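Local coordinates for core protein VP7 (African horsesickness virus, PDB 1AHS) that forms the trimeric surface layer of the viral core, binds the inner protein VP3 and, through its top domain, may meet the host cell, at residues Phe61-Leu66 with Leu118-Leu123; Gln11-Tyr16 with Ile32-Met37; Leu77-Gly82 with Arg114-Gln119. One frame throughout, in Å; residues are numbered along the deposited sequence.

Interaction 1: residues Phe61-Leu66 with Leu118-Leu123; sequences FVWRPL and LQFEVL
F120 turns its ring edge toward the ring face of F61. The two form an offset edge-to-face pair, with planes 73° apart and F61 CE1 3.8 Å from F120 CD1. Both side chains point the same way. F61 CG stands between the backbone N and the carbonyl carbon, chi1 76°. F120 also reaches W63: its CE1 lies 3.7 Å from W63 CB. W63 and L118 run side by side, and L118 CG packs 4.0 Å from W63 CE3. These four side chains share one apolar face of the two strands. V85, V87 and V108 lie against this face.

The other face carries V62, R64, Q119 and E121. R64 and Q119 point the same way, side by side; R64 NH1 and Q119 NE2, two donors, are 3.2 Å apart, not hydrogen-bonded. R64 NH1 makes a salt bridge to E121 OE1 at 3.3 Å. The carboxylate oxygen is met nearly along its C-O axis, 20° out of the guanidinium plane. V62 CG2 sits over one face of that guanidinium, toward its rim. The stronger polar partner of R64 is A7 of the second subunit, bound through NE. E121 OE1 also accepts from S30 N of that subunit. The buried charges are thus tied to the trimer interface.

Backbone bonds join V62 to E121 and R64 to Q119. Q119 N bonds R64 O at 3.0 Å, nearly straight. The V62 N to E121 O bond is weak. The pairing is that of neighbouring antiparallel strands, 59-65 and 116-122, in a beta sandwich, the fold of the orbivirus VP7 top domain.

Interaction 2: residues Gln11-Tyr16 with Ile32-Met37; sequences QQSGRY and IAEVCM
E34 reaches up from its strand to the turn at S13 and G14. Its OE1 takes the backbone N-H of G14 at 3.0 Å, with an N-H...O angle of 167°, on its syn lone pair. This bond holds the type II beta turn from Q12 to R15 on the strand. E34 OE2 lies 3.0 Å from S13 OG, which is placed by chi1 of 161°, anti to the backbone N. The hydroxyl proton has another acceptor within reach, so it is left unassigned. G14 has the positive phi that suits glycine at this place in the turn.

The second tight patch is formed by Y16 and C36. C36 CB lies 4.0 Å from Y16 CD2. C36 SG is 4.8 Å from the centre of the Y16 ring, 35° off its normal, an oblique sulfur-aromatic contact. M37 O lies near the plane of the same ring, at its edge.

Elsewhere the contact is loose. Q12 and R15 point away from the strand. R15 NE bonds Q12 OE1 at 2.9 Å, while the rest of the guanidinium binds G74 and S76 of the third subunit, and Q12 NE2 bonds S13 O of that subunit. The far side of the turn therefore faces another subunit.

Segment 11-16 lies in the loop before strand 23-27. G14 and Y16 bond C70 through their backbones. Strand 32-37 runs between strands 23-27 and 116-122 of the sheet.

Interaction 3: residues Leu77-Gly82 with Arg114-Gln119; sequences LESAPG and RRSILQ
R114 CG packs on A80, 3.5 Å from A80 CB, and R114 CD passes E78 O. The CG stands between the backbone N and the carbonyl carbon, at chi1 of 53°. Further out, P81 CD sits over one face of the guanidinium, toward its rim. E78 O lies at the edge, near the plane. R114 NH1 comes within 3.0 Å of S79 O.

R115 is met differently. L77 CD2 rests on one face of its guanidinium, 3.7 Å from NH2.

Two serines join the backbones in between. S116 OG accepts from A80 N at 2.7 Å, and S79 OG accepts from I117 N at 3.3 Å. Each serine thus uses its hydroxyl to take an N-H of the other segment. S79 OG also bonds L66 O, and S116 OG bonds N110 OD1, so each hydroxyl has a second partner. A water donates to E78 O at 2.7 Å and to R115 O at 3.0 Å, bridging the backbones.

Segment 77-82 leaves the short strand 76-77 and leads to strand 84-87. It crosses the start of strand 116-122, where that strand enters the sheet beside strand 32-37. F69 of strand 69-70 packs on L77, S79 and I117.

Strand 116-122 connects the three contacts. Interactions 1 and 3 share L118 and Q119. They also meet where L66 N lies 3.2 Å from I117 O. Strand 32-37 of interaction 2 pairs with the other edge of strand 116-122. V35 N is 2.8 Å from L118 O, F120 N is 2.9 Å from A33 O, and M37 N is 2.7 Å from S116 O. Y16 of interaction 2 makes a cation-pi contact with R115 of interaction 3. The centres lie about 11 to 13 Å apart. All three contacts also touch the second subunit of the trimer.

Interaction 1: residues Phe61-Leu66 with Leu118-Leu123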
ATOM      1  N   PHE B  61     -15.222  -5.085   8.057  1.00 27.65           N
ATOM      2  CA  PHE B  61     -14.486  -4.750   6.833  1.00 28.16           C
ATOM      3  C   PHE B  61     -15.248  -3.955   5.780  1.00 28.97           C
ATOM      4  O   PHE B  61     -16.455  -3.851   5.870  1.00 25.92           O
ATOM      5  CB  PHE B  61     -13.973  -6.013   6.190  1.00 23.96           C
ATOM      6  CG  PHE B  61     -15.020  -6.818   5.475  1.00 28.17           C
ATOM      7  CD1 PHE B  61     -15.425  -6.478   4.194  1.00 28.99           C
ATOM      8  CD2 PHE B  61     -15.498  -8.003   6.034  1.00 28.55           C
ATOM      9  CE1 PHE B  61     -16.273  -7.306   3.483  1.00 24.89           C
ATOM     10  CE2 PHE B  61     -16.343  -8.832   5.335  1.00 23.52           C
ATOM     11  CZ  PHE B  61     -16.729  -8.484   4.059  1.00 28.28           C
ATOM     12  N   VAL B  62     -14.532  -3.332   4.841  1.00 25.78           N
ATOM     13  CA  VAL B  62     -15.151  -2.621   3.718  1.00 20.77           C
ATOM     14  C   VAL B  62     -14.469  -3.148   2.499  1.00 24.13           C
ATOM     15  O   VAL B  62     -13.348  -3.598   2.591  1.00 25.45           O
ATOM     16  CB  VAL B  62     -14.892  -1.115   3.652  1.00 20.38           C
ATOM     17  CG1 VAL B  62     -15.715  -0.443   4.590  1.00 25.27           C
ATOM     18  CG2 VAL B  62     -13.498  -0.775   3.969  1.00 23.29           C
ATOM     19  N   TRP B  63     -15.148  -3.148   1.360  1.00 27.03           N
ATOM     20  CA  TRP B  63     -14.501  -3.568   0.128  1.00 26.28           C
ATOM     21  C   TRP B  63     -14.699  -2.475  -0.926  1.00 27.89           C
ATOM     22  O   TRP B  63     -15.515  -1.566  -0.760  1.00 28.95           O
ATOM     23  CB  TRP B  63     -15.069  -4.886  -0.367  1.00 23.71           C
ATOM     24  CG  TRP B  63     -16.431  -4.774  -0.899  1.00 28.78           C
ATOM     25  CD1 TRP B  63     -17.597  -4.781  -0.194  1.00 28.31           C
ATOM     26  CD2 TRP B  63     -16.788  -4.618  -2.272  1.00 31.04           C
ATOM     27  NE1 TRP B  63     -18.657  -4.637  -1.047  1.00 27.10           N
ATOM     28  CE2 TRP B  63     -18.188  -4.534  -2.330  1.00 29.38           C
ATOM     29  CE3 TRP B  63     -16.052  -4.531  -3.473  1.00 30.89           C
ATOM     30  CZ2 TRP B  63     -18.873  -4.366  -3.540  1.00 27.04           C
ATOM     31  CZ3 TRP B  63     -16.746  -4.362  -4.687  1.00 21.89           C
ATOM     32  CH2 TRP B  63     -18.133  -4.283  -4.702  1.00 19.97           C
ATOM     33  N   ARG B  64     -13.844  -2.472  -1.932  1.00 27.55           N
ATOM     34  CA  ARG B  64     -13.980  -1.550  -3.037  1.00 23.57           C
ATOM     35  C   ARG B  64     -13.112  -1.983  -4.183  1.00 21.28           C
ATOM     36  O   ARG B  64     -12.167  -2.738  -4.003  1.00 18.99           O
ATOM     37  CB  ARG B  64     -13.810  -0.070  -2.661  1.00 25.74           C
ATOM     38  CG  ARG B  64     -12.632   0.318  -1.900  1.00 29.87           C
ATOM     39  CD  ARG B  64     -12.951   0.346  -0.416  1.00 35.85           C
ATOM     40  NE  ARG B  64     -12.781   1.654   0.221  1.00 35.72           N
ATOM     41  CZ  ARG B  64     -11.790   1.948   1.054  1.00 33.33           C
ATOM     42  NH1 ARG B  64     -10.855   1.038   1.347  1.00 40.28           N
ATOM     43  NH2 ARG B  64     -11.766   3.137   1.616  1.00 37.64           N
ATOM     44  N   PRO B  65     -13.557  -1.703  -5.396  1.00 22.51           N
ATOM     45  CA  PRO B  65     -12.828  -2.059  -6.604  1.00 20.67           C
ATOM     46  C   PRO B  65     -11.703  -1.070  -6.807  1.00 21.72           C
ATOM     47  O   PRO B  65     -11.720  -0.005  -6.196  1.00 22.14           O
ATOM     48  CB  PRO B  65     -13.898  -1.917  -7.682  1.00 21.79           C
ATOM     49  CG  PRO B  65     -14.722  -0.782  -7.190  1.00 21.89           C
ATOM     50  CD  PRO B  65     -14.859  -1.095  -5.722  1.00 21.19           C
ATOM     51  N   LEU B  66     -10.687  -1.437  -7.588  1.00 23.25           N
ATOM     52  CA  LEU B  66      -9.618  -0.491  -7.821  1.00 23.07           C
ATOM     53  C   LEU B  66      -9.947   0.159  -9.121  1.00 19.83           C
ATOM     54  O   LEU B  66     -10.056  -0.518 -10.140  1.00 13.01           O
ATOM     55  CB  LEU B  66      -8.248  -1.154  -7.975  1.00 18.31           C
ATOM     56  CG  LEU B  66      -7.511  -1.987  -6.929  1.00 19.56           C
ATOM     57  CD1 LEU B  66      -6.048  -1.569  -6.866  1.00 16.43           C
ATOM     58  CD2 LEU B  66      -8.166  -1.889  -5.597  1.00 18.70           C
ATOM     59  N   LEU B 118     -10.324  -6.510  -6.392  1.00 25.17           N
ATOM     60  CA  LEU B 118     -11.103  -5.997  -5.263  1.00 22.99           C
ATOM     61  C   LEU B 118     -10.216  -6.002  -4.038  1.00 24.38           C
ATOM     62  O   LEU B 118      -9.483  -6.978  -3.790  1.00 20.33           O
ATOM     63  CB  LEU B 118     -12.297  -6.887  -4.959  1.00 28.84           C
ATOM     64  CG  LEU B 118     -13.610  -6.753  -5.714  1.00 31.16           C
ATOM     65  CD1 LEU B 118     -13.422  -6.611  -7.198  1.00 33.05           C
ATOM     66  CD2 LEU B 118     -14.396  -7.991  -5.435  1.00 33.19           C
ATOM     67  N   GLN B 119     -10.339  -4.941  -3.248  1.00 22.94           N
ATOM     68  CA  GLN B 119      -9.581  -4.776  -2.030  1.00 23.32           C
ATOM     69  C   GLN B 119     -10.500  -4.914  -0.821  1.00 22.55           C
ATOM     70  O   GLN B 119     -11.595  -4.369  -0.856  1.00 21.19           O
ATOM     71  CB  GLN B 119      -8.968  -3.377  -2.040  1.00 21.44           C
ATOM     72  CG  GLN B 119      -8.345  -3.000  -0.742  1.00 23.79           C
ATOM     73  CD  GLN B 119      -7.787  -1.599  -0.710  1.00 28.42           C
ATOM     74  OE1 GLN B 119      -6.743  -1.331  -1.321  1.00 34.38           O
ATOM     75  NE2 GLN B 119      -8.435  -0.707   0.064  1.00 24.62           N
ATOM     76  N   PHE B 120     -10.053  -5.596   0.243  1.00 23.10           N
ATOM     77  CA  PHE B 120     -10.831  -5.754   1.490  1.00 18.54           C
ATOM     78  C   PHE B 120      -9.963  -5.179   2.555  1.00 20.07           C
ATOM     79  O   PHE B 120      -8.852  -5.597   2.689  1.00 22.56           O
ATOM     80  CB  PHE B 120     -11.046  -7.227   1.838  1.00 16.33           C
ATOM     81  CG  PHE B 120     -11.956  -7.927   0.901  1.00 18.55           C
ATOM     82  CD1 PHE B 120     -13.309  -7.899   1.102  1.00 18.40           C
ATOM     83  CD2 PHE B 120     -11.466  -8.519  -0.248  1.00 22.15           C
ATOM     84  CE1 PHE B 120     -14.164  -8.462   0.149  1.00 21.35           C
ATOM     85  CE2 PHE B 120     -12.309  -9.085  -1.209  1.00 20.07           C
ATOM     86  CZ  PHE B 120     -13.653  -9.050  -1.013  1.00 20.16           C
ATOM     87  N   GLU B 121     -10.443  -4.239   3.327  1.00 16.56           N
ATOM     88  CA  GLU B 121      -9.596  -3.686   4.343  1.00 15.85           C
ATOM     89  C   GLU B 121     -10.266  -3.941   5.668  1.00 19.89           C
ATOM     90  O   GLU B 121     -11.386  -3.515   5.865  1.00 23.15           O
ATOM     91  CB  GLU B 121      -9.479  -2.175   4.149  1.00 17.56           C
ATOM     92  CG  GLU B 121      -8.732  -1.474   5.281  1.00 24.38           C
ATOM     93  CD  GLU B 121      -8.576  -0.003   5.052  1.00 29.98           C
ATOM     94  OE1 GLU B 121      -8.967   0.479   3.960  1.00 35.21           O
ATOM     95  OE2 GLU B 121      -8.043   0.681   5.953  1.00 35.77           O
ATOM     96  N   VAL B 122      -9.606  -4.648   6.563  1.00 20.61           N
ATOM     97  CA  VAL B 122     -10.178  -4.920   7.859  1.00 21.44           C
ATOM     98  C   VAL B 122     -10.021  -3.712   8.749  1.00 26.29           C
ATOM     99  O   VAL B 122      -8.933  -3.191   8.936  1.00 30.30           O
ATOM    100  CB  VAL B 122      -9.523  -6.101   8.450  1.00 22.80           C
ATOM    101  CG1 VAL B 122     -10.015  -6.346   9.822  1.00 21.73           C
ATOM    102  CG2 VAL B 122      -9.794  -7.271   7.575  1.00 23.18           C
ATOM    103  N   LEU B 123     -11.106  -3.300   9.372  1.00 32.13           N
ATOM    104  CA  LEU B 123     -11.098  -2.090  10.169  1.00 35.30           C
ATOM    105  C   LEU B 123     -10.761  -2.146  11.652  1.00 41.70           C
ATOM    106  O   LEU B 123      -9.776  -1.572  12.096  1.00 49.90           O
ATOM    107  CB  LEU B 123     -12.385  -1.299   9.909  1.00 36.68           C
ATOM    108  CG  LEU B 123     -12.517  -0.760   8.471  1.00 37.42           C
ATOM    109  CD1 LEU B 123     -13.754   0.068   8.353  1.00 34.47           C
ATOM    110  CD2 LEU B 123     -11.339   0.128   8.132  1.00 41.11           C
TER

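Interaction 2: residues Gln11-Tyr16 with Ile32-Met37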
ATOM      1  N   GLN B  11       2.142  -9.214  -1.511  1.00 21.76           N
ATOM      2  CA  GLN B  11       2.436  -8.911  -2.880  1.00 14.76           C
ATOM      3  C   GLN B  11       2.191  -7.452  -3.127  1.00 18.44           C
ATOM      4  O   GLN B  11       1.647  -6.736  -2.281  1.00 19.93           O
ATOM      5  CB  GLN B  11       1.637  -9.803  -3.803  1.00 18.61           C
ATOM      6  CG  GLN B  11       0.214 -10.025  -3.427  1.00 19.97           C
ATOM      7  CD  GLN B  11      -0.372 -11.158  -4.222  1.00 23.75           C
ATOM      8  OE1 GLN B  11      -1.001 -10.943  -5.255  1.00 30.94           O
ATOM      9  NE2 GLN B  11      -0.143 -12.385  -3.763  1.00 23.11           N
ATOM     10  N   GLN B  12       2.685  -6.959  -4.249  1.00 19.94           N
ATOM     11  CA  GLN B  12       2.509  -5.554  -4.524  1.00 20.37           C
ATOM     12  C   GLN B  12       1.075  -5.345  -4.777  1.00 19.16           C
ATOM     13  O   GLN B  12       0.457  -6.072  -5.527  1.00 22.69           O
ATOM     14  CB  GLN B  12       3.297  -5.120  -5.756  1.00 17.52           C
ATOM     15  CG  GLN B  12       3.068  -3.670  -6.138  1.00 18.56           C
ATOM     16  CD  GLN B  12       3.689  -3.278  -7.454  1.00 18.90           C
ATOM     17  OE1 GLN B  12       3.663  -4.024  -8.425  1.00 18.98           O
ATOM     18  NE2 GLN B  12       4.194  -2.066  -7.510  1.00 22.03           N
ATOM     19  N   SER B  13       0.576  -4.277  -4.211  1.00 23.65           N
ATOM     20  CA  SER B  13      -0.802  -3.893  -4.383  1.00 25.14           C
ATOM     21  C   SER B  13      -1.132  -3.422  -5.785  1.00 23.07           C
ATOM     22  O   SER B  13      -0.461  -2.554  -6.319  1.00 29.35           O
ATOM     23  CB  SER B  13      -1.122  -2.742  -3.445  1.00 25.58           C
ATOM     24  OG  SER B  13      -2.289  -2.066  -3.879  1.00 26.52           O
ATOM     25  N   GLY B  14      -2.247  -3.914  -6.309  1.00 22.89           N
ATOM     26  CA  GLY B  14      -2.720  -3.517  -7.603  1.00 19.09           C
ATOM     27  C   GLY B  14      -2.096  -4.143  -8.803  1.00 21.87           C
ATOM     28  O   GLY B  14      -2.365  -3.695  -9.902  1.00 24.76           O
ATOM     29  N   ARG B  15      -1.261  -5.151  -8.627  1.00 21.74           N
ATOM     30  CA  ARG B  15      -0.653  -5.810  -9.768  1.00 20.36           C
ATOM     31  C   ARG B  15      -1.386  -7.125 -10.061  1.00 25.54           C
ATOM     32  O   ARG B  15      -1.354  -8.053  -9.258  1.00 27.72           O
ATOM     33  CB  ARG B  15       0.834  -6.064  -9.521  1.00 19.79           C
ATOM     34  CG  ARG B  15       1.527  -6.784 -10.705  1.00 21.02           C
ATOM     35  CD  ARG B  15       3.037  -6.671 -10.630  1.00 18.81           C
ATOM     36  NE  ARG B  15       3.471  -5.344 -11.013  1.00 19.09           N
ATOM     37  CZ  ARG B  15       3.851  -5.022 -12.243  1.00 17.20           C
ATOM     38  NH1 ARG B  15       3.847  -5.948 -13.195  1.00 19.26           N
ATOM     39  NH2 ARG B  15       4.252  -3.776 -12.512  1.00 23.44           N
ATOM     40  N   TYR B  16      -2.026  -7.228 -11.215  1.00 22.84           N
ATOM     41  CA  TYR B  16      -2.766  -8.428 -11.505  1.00 24.38           C
ATOM     42  C   TYR B  16      -1.918  -9.693 -11.524  1.00 25.54           C
ATOM     43  O   TYR B  16      -0.881  -9.753 -12.181  1.00 27.88           O
ATOM     44  CB  TYR B  16      -3.533  -8.229 -12.798  1.00 23.74           C
ATOM     45  CG  TYR B  16      -4.582  -9.273 -13.080  1.00 24.32           C
ATOM     46  CD1 TYR B  16      -4.252 -10.408 -13.800  1.00 24.41           C
ATOM     47  CD2 TYR B  16      -5.914  -9.109 -12.669  1.00 21.27           C
ATOM     48  CE1 TYR B  16      -5.196 -11.361 -14.119  1.00 30.38           C
ATOM     49  CE2 TYR B  16      -6.885 -10.070 -12.991  1.00 23.57           C
ATOM     50  CZ  TYR B  16      -6.506 -11.192 -13.723  1.00 29.32           C
ATOM     51  OH  TYR B  16      -7.405 -12.144 -14.131  1.00 34.77           O
ATOM     52  N   ILE B  32      -5.107  -5.588   4.873  1.00 23.77           N
ATOM     53  CA  ILE B  32      -5.624  -5.541   3.533  1.00 19.05           C
ATOM     54  C   ILE B  32      -5.305  -6.775   2.707  1.00 20.24           C
ATOM     55  O   ILE B  32      -4.175  -7.272   2.692  1.00 20.17           O
ATOM     56  CB  ILE B  32      -5.073  -4.266   2.846  1.00 17.61           C
ATOM     57  CG1 ILE B  32      -5.413  -3.059   3.694  1.00 15.05           C
ATOM     58  CG2 ILE B  32      -5.672  -4.064   1.487  1.00 18.01           C
ATOM     59  CD1 ILE B  32      -5.062  -1.772   3.036  1.00 17.21           C
ATOM     60  N   ALA B  33      -6.304  -7.245   1.979  1.00 19.01           N
ATOM     61  CA  ALA B  33      -6.148  -8.394   1.118  1.00 17.71           C
ATOM     62  C   ALA B  33      -6.788  -7.955  -0.205  1.00 17.31           C
ATOM     63  O   ALA B  33      -7.627  -7.050  -0.210  1.00 18.62           O
ATOM     64  CB  ALA B  33      -6.899  -9.573   1.720  1.00 16.27           C
ATOM     65  N   GLU B  34      -6.413  -8.556  -1.320  1.00 21.57           N
ATOM     66  CA  GLU B  34      -7.004  -8.186  -2.598  1.00 18.33           C
ATOM     67  C   GLU B  34      -7.291  -9.448  -3.387  1.00 18.34           C
ATOM     68  O   GLU B  34      -6.532 -10.400  -3.298  1.00 21.12           O
ATOM     69  CB  GLU B  34      -6.008  -7.365  -3.423  1.00 22.90           C
ATOM     70  CG  GLU B  34      -5.731  -5.948  -2.921  1.00 18.97           C
ATOM     71  CD  GLU B  34      -4.771  -5.146  -3.804  1.00 19.47           C
ATOM     72  OE1 GLU B  34      -4.195  -5.677  -4.795  1.00 23.21           O
ATOM     73  OE2 GLU B  34      -4.564  -3.952  -3.486  1.00 24.91           O
ATOM     74  N   VAL B  35      -8.369  -9.490  -4.156  1.00 24.62           N
ATOM     75  CA  VAL B  35      -8.606 -10.677  -4.977  1.00 19.66           C
ATOM     76  C   VAL B  35      -8.675 -10.239  -6.440  1.00 21.70           C
ATOM     77  O   VAL B  35      -9.338  -9.259  -6.785  1.00 20.89           O
ATOM     78  CB  VAL B  35      -9.806 -11.555  -4.443  1.00 25.75           C
ATOM     79  CG1 VAL B  35     -10.774 -10.731  -3.692  1.00 30.48           C
ATOM     80  CG2 VAL B  35     -10.486 -12.310  -5.531  1.00 21.19           C
ATOM     81  N   CYS B  36      -7.789 -10.814  -7.237  1.00 21.96           N
ATOM     82  CA  CYS B  36      -7.682 -10.505  -8.640  1.00 22.75           C
ATOM     83  C   CYS B  36      -8.719 -11.344  -9.316  1.00 24.39           C
ATOM     84  O   CYS B  36      -8.754 -12.535  -9.086  1.00 30.29           O
ATOM     85  CB  CYS B  36      -6.296 -10.894  -9.159  1.00 16.83           C
ATOM     86  SG  CYS B  36      -4.961  -9.807  -8.607  1.00 26.31           S
ATOM     87  N   MET B  37      -9.531 -10.766 -10.188  1.00 25.21           N
ATOM     88  CA  MET B  37     -10.583 -11.542 -10.844  1.00 24.41           C
ATOM     89  C   MET B  37     -10.677 -11.382 -12.339  1.00 24.62           C
ATOM     90  O   MET B  37     -10.772 -10.267 -12.845  1.00 29.95           O
ATOM     91  CB  MET B  37     -11.943 -11.161 -10.262  1.00 24.91           C
ATOM     92  CG  MET B  37     -12.059 -11.339  -8.788  1.00 21.99           C
ATOM     93  SD  MET B  37     -13.663 -11.025  -8.289  1.00 30.19           S
ATOM     94  CE  MET B  37     -14.333 -12.659  -8.749  1.00 20.14           C
TER

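Interaction 3: residues Leu77-Gly82 with Arg114-Gln119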
ATOM      1  N   LEU B  77      -4.843  -0.482 -16.185  1.00 27.12           N
ATOM      2  CA  LEU B  77      -6.060  -1.199 -16.490  1.00 25.25           C
ATOM      3  C   LEU B  77      -7.099  -0.640 -15.506  1.00 26.47           C
ATOM      4  O   LEU B  77      -6.703  -0.058 -14.486  1.00 23.15           O
ATOM      5  CB  LEU B  77      -5.754  -2.648 -16.178  1.00 19.90           C
ATOM      6  CG  LEU B  77      -6.055  -3.772 -17.140  1.00 25.08           C
ATOM      7  CD1 LEU B  77      -5.572  -3.383 -18.485  1.00 27.34           C
ATOM      8  CD2 LEU B  77      -5.404  -5.054 -16.650  1.00 22.92           C
ATOM      9  N   GLU B  78      -8.396  -0.677 -15.848  1.00 31.30           N
ATOM     10  CA  GLU B  78      -9.464  -0.225 -14.923  1.00 30.71           C
ATOM     11  C   GLU B  78     -10.375  -1.413 -14.674  1.00 31.23           C
ATOM     12  O   GLU B  78     -10.590  -2.261 -15.555  1.00 35.24           O
ATOM     13  CB  GLU B  78     -10.322   0.922 -15.460  1.00 36.01           C
ATOM     14  CG  GLU B  78      -9.576   1.932 -16.311  1.00 49.67           C
ATOM     15  CD  GLU B  78     -10.282   3.265 -16.418  1.00 52.81           C
ATOM     16  OE1 GLU B  78     -11.430   3.362 -15.913  1.00 56.16           O
ATOM     17  OE2 GLU B  78      -9.664   4.216 -16.982  1.00 53.62           O
ATOM     18  N   SER B  79     -10.866  -1.488 -13.446  1.00 32.00           N
ATOM     19  CA  SER B  79     -11.758  -2.547 -13.009  1.00 30.86           C
ATOM     20  C   SER B  79     -13.097  -2.441 -13.731  1.00 31.71           C
ATOM     21  O   SER B  79     -13.623  -1.319 -13.983  1.00 29.94           O
ATOM     22  CB  SER B  79     -12.006  -2.424 -11.494  1.00 28.16           C
ATOM     23  OG  SER B  79     -11.022  -3.106 -10.751  1.00 31.25           O
ATOM     24  N   ALA B  80     -13.650  -3.612 -14.025  1.00 27.76           N
ATOM     25  CA  ALA B  80     -14.935  -3.711 -14.672  1.00 28.78           C
ATOM     26  C   ALA B  80     -16.100  -3.208 -13.784  1.00 33.19           C
ATOM     27  O   ALA B  80     -16.049  -3.227 -12.551  1.00 37.70           O
ATOM     28  CB  ALA B  80     -15.167  -5.128 -15.078  1.00 24.22           C
ATOM     29  N   PRO B  81     -17.147  -2.670 -14.404  1.00 36.08           N
ATOM     30  CA  PRO B  81     -18.246  -2.207 -13.559  1.00 36.60           C
ATOM     31  C   PRO B  81     -19.107  -3.406 -13.124  1.00 34.52           C
ATOM     32  O   PRO B  81     -18.924  -4.539 -13.608  1.00 34.69           O
ATOM     33  CB  PRO B  81     -18.990  -1.275 -14.492  1.00 40.22           C
ATOM     34  CG  PRO B  81     -18.821  -1.991 -15.842  1.00 37.93           C
ATOM     35  CD  PRO B  81     -17.404  -2.408 -15.833  1.00 36.60           C
ATOM     36  N   GLY B  82     -19.982  -3.186 -12.154  1.00 31.33           N
ATOM     37  CA  GLY B  82     -20.835  -4.279 -11.717  1.00 32.45           C
ATOM     38  C   GLY B  82     -20.249  -5.347 -10.812  1.00 31.56           C
ATOM     39  O   GLY B  82     -20.830  -6.426 -10.692  1.00 32.91           O
ATOM     40  N   ARG B 114     -14.115  -7.135 -18.278  1.00 31.76           N
ATOM     41  CA  ARG B 114     -12.687  -6.956 -18.219  1.00 31.45           C
ATOM     42  C   ARG B 114     -12.240  -7.394 -16.832  1.00 34.05           C
ATOM     43  O   ARG B 114     -13.081  -7.683 -15.993  1.00 35.54           O
ATOM     44  CB  ARG B 114     -12.305  -5.517 -18.544  1.00 26.18           C
ATOM     45  CG  ARG B 114     -12.978  -4.460 -17.756  1.00 27.97           C
ATOM     46  CD  ARG B 114     -12.463  -3.059 -18.132  1.00 30.66           C
ATOM     47  NE  ARG B 114     -13.504  -2.189 -18.705  1.00 42.83           N
ATOM     48  CZ  ARG B 114     -14.050  -1.117 -18.113  1.00 46.16           C
ATOM     49  NH1 ARG B 114     -13.679  -0.736 -16.901  1.00 48.03           N
ATOM     50  NH2 ARG B 114     -15.010  -0.429 -18.728  1.00 54.23           N
ATOM     51  N   ARG B 115     -10.938  -7.538 -16.618  1.00 30.90           N
ATOM     52  CA  ARG B 115     -10.422  -7.954 -15.329  1.00 24.54           C
ATOM     53  C   ARG B 115     -10.663  -6.922 -14.253  1.00 24.89           C
ATOM     54  O   ARG B 115     -10.832  -5.742 -14.554  1.00 26.89           O
ATOM     55  CB  ARG B 115      -8.944  -8.243 -15.459  1.00 23.09           C
ATOM     56  CG  ARG B 115      -8.695  -9.457 -16.306  1.00 26.92           C
ATOM     57  CD  ARG B 115      -7.238  -9.543 -16.683  1.00 35.67           C
ATOM     58  NE  ARG B 115      -6.848  -8.581 -17.713  1.00 45.20           N
ATOM     59  CZ  ARG B 115      -5.634  -8.539 -18.270  1.00 46.67           C
ATOM     60  NH1 ARG B 115      -4.690  -9.396 -17.891  1.00 42.14           N
ATOM     61  NH2 ARG B 115      -5.388  -7.685 -19.260  1.00 50.33           N
ATOM     62  N   SER B 116     -10.698  -7.360 -12.996  1.00 25.27           N
ATOM     63  CA  SER B 116     -10.903  -6.437 -11.882  1.00 25.49           C
ATOM     64  C   SER B 116     -10.110  -6.882 -10.656  1.00 24.53           C
ATOM     65  O   SER B 116      -9.747  -8.053 -10.569  1.00 27.84           O
ATOM     66  CB  SER B 116     -12.384  -6.390 -11.507  1.00 22.20           C
ATOM     67  OG  SER B 116     -13.181  -5.887 -12.575  1.00 32.34           O
ATOM     68  N   ILE B 117      -9.779  -5.951  -9.755  1.00 23.24           N
ATOM     69  CA  ILE B 117      -9.104  -6.335  -8.515  1.00 20.27           C
ATOM     70  C   ILE B 117      -9.955  -5.725  -7.410  1.00 24.97           C
ATOM     71  O   ILE B 117     -10.347  -4.568  -7.531  1.00 25.50           O
ATOM     72  CB  ILE B 117      -7.686  -5.780  -8.361  1.00 12.24           C
ATOM     73  CG1 ILE B 117      -6.742  -6.354  -9.393  1.00 11.85           C
ATOM     74  CG2 ILE B 117      -7.092  -6.237  -7.044  1.00 14.45           C
ATOM     75  CD1 ILE B 117      -5.363  -5.849  -9.195  1.00 14.45           C
ATOM     76  N   LEU B 118     -10.324  -6.510  -6.392  1.00 25.17           N
ATOM     77  CA  LEU B 118     -11.103  -5.997  -5.263  1.00 22.99           C
ATOM     78  C   LEU B 118     -10.216  -6.002  -4.038  1.00 24.38           C
ATOM     79  O   LEU B 118      -9.483  -6.978  -3.790  1.00 20.33           O
ATOM     80  CB  LEU B 118     -12.297  -6.887  -4.959  1.00 28.84           C
ATOM     81  CG  LEU B 118     -13.610  -6.753  -5.714  1.00 31.16           C
ATOM     82  CD1 LEU B 118     -13.422  -6.611  -7.198  1.00 33.05           C
ATOM     83  CD2 LEU B 118     -14.396  -7.991  -5.435  1.00 33.19           C
ATOM     84  N   GLN B 119     -10.339  -4.941  -3.248  1.00 22.94           N
ATOM     85  CA  GLN B 119      -9.581  -4.776  -2.030  1.00 23.32           C
ATOM     86  C   GLN B 119     -10.500  -4.914  -0.821  1.00 22.55           C
ATOM     87  O   GLN B 119     -11.595  -4.369  -0.856  1.00 21.19           O
ATOM     88  CB  GLN B 119      -8.968  -3.377  -2.040  1.00 21.44           C
ATOM     89  CG  GLN B 119      -8.345  -3.000  -0.742  1.00 23.79           C
ATOM     90  CD  GLN B 119      -7.787  -1.599  -0.710  1.00 28.42           C
ATOM     91  OE1 GLN B 119      -6.743  -1.331  -1.321  1.00 34.38           O
ATOM     92  NE2 GLN B 119      -8.435  -0.707   0.064  1.00 24.62           N
TER
HETATM   93  O   HOH W   1      -9.550  -4.343 -16.836  1.00 27.91           O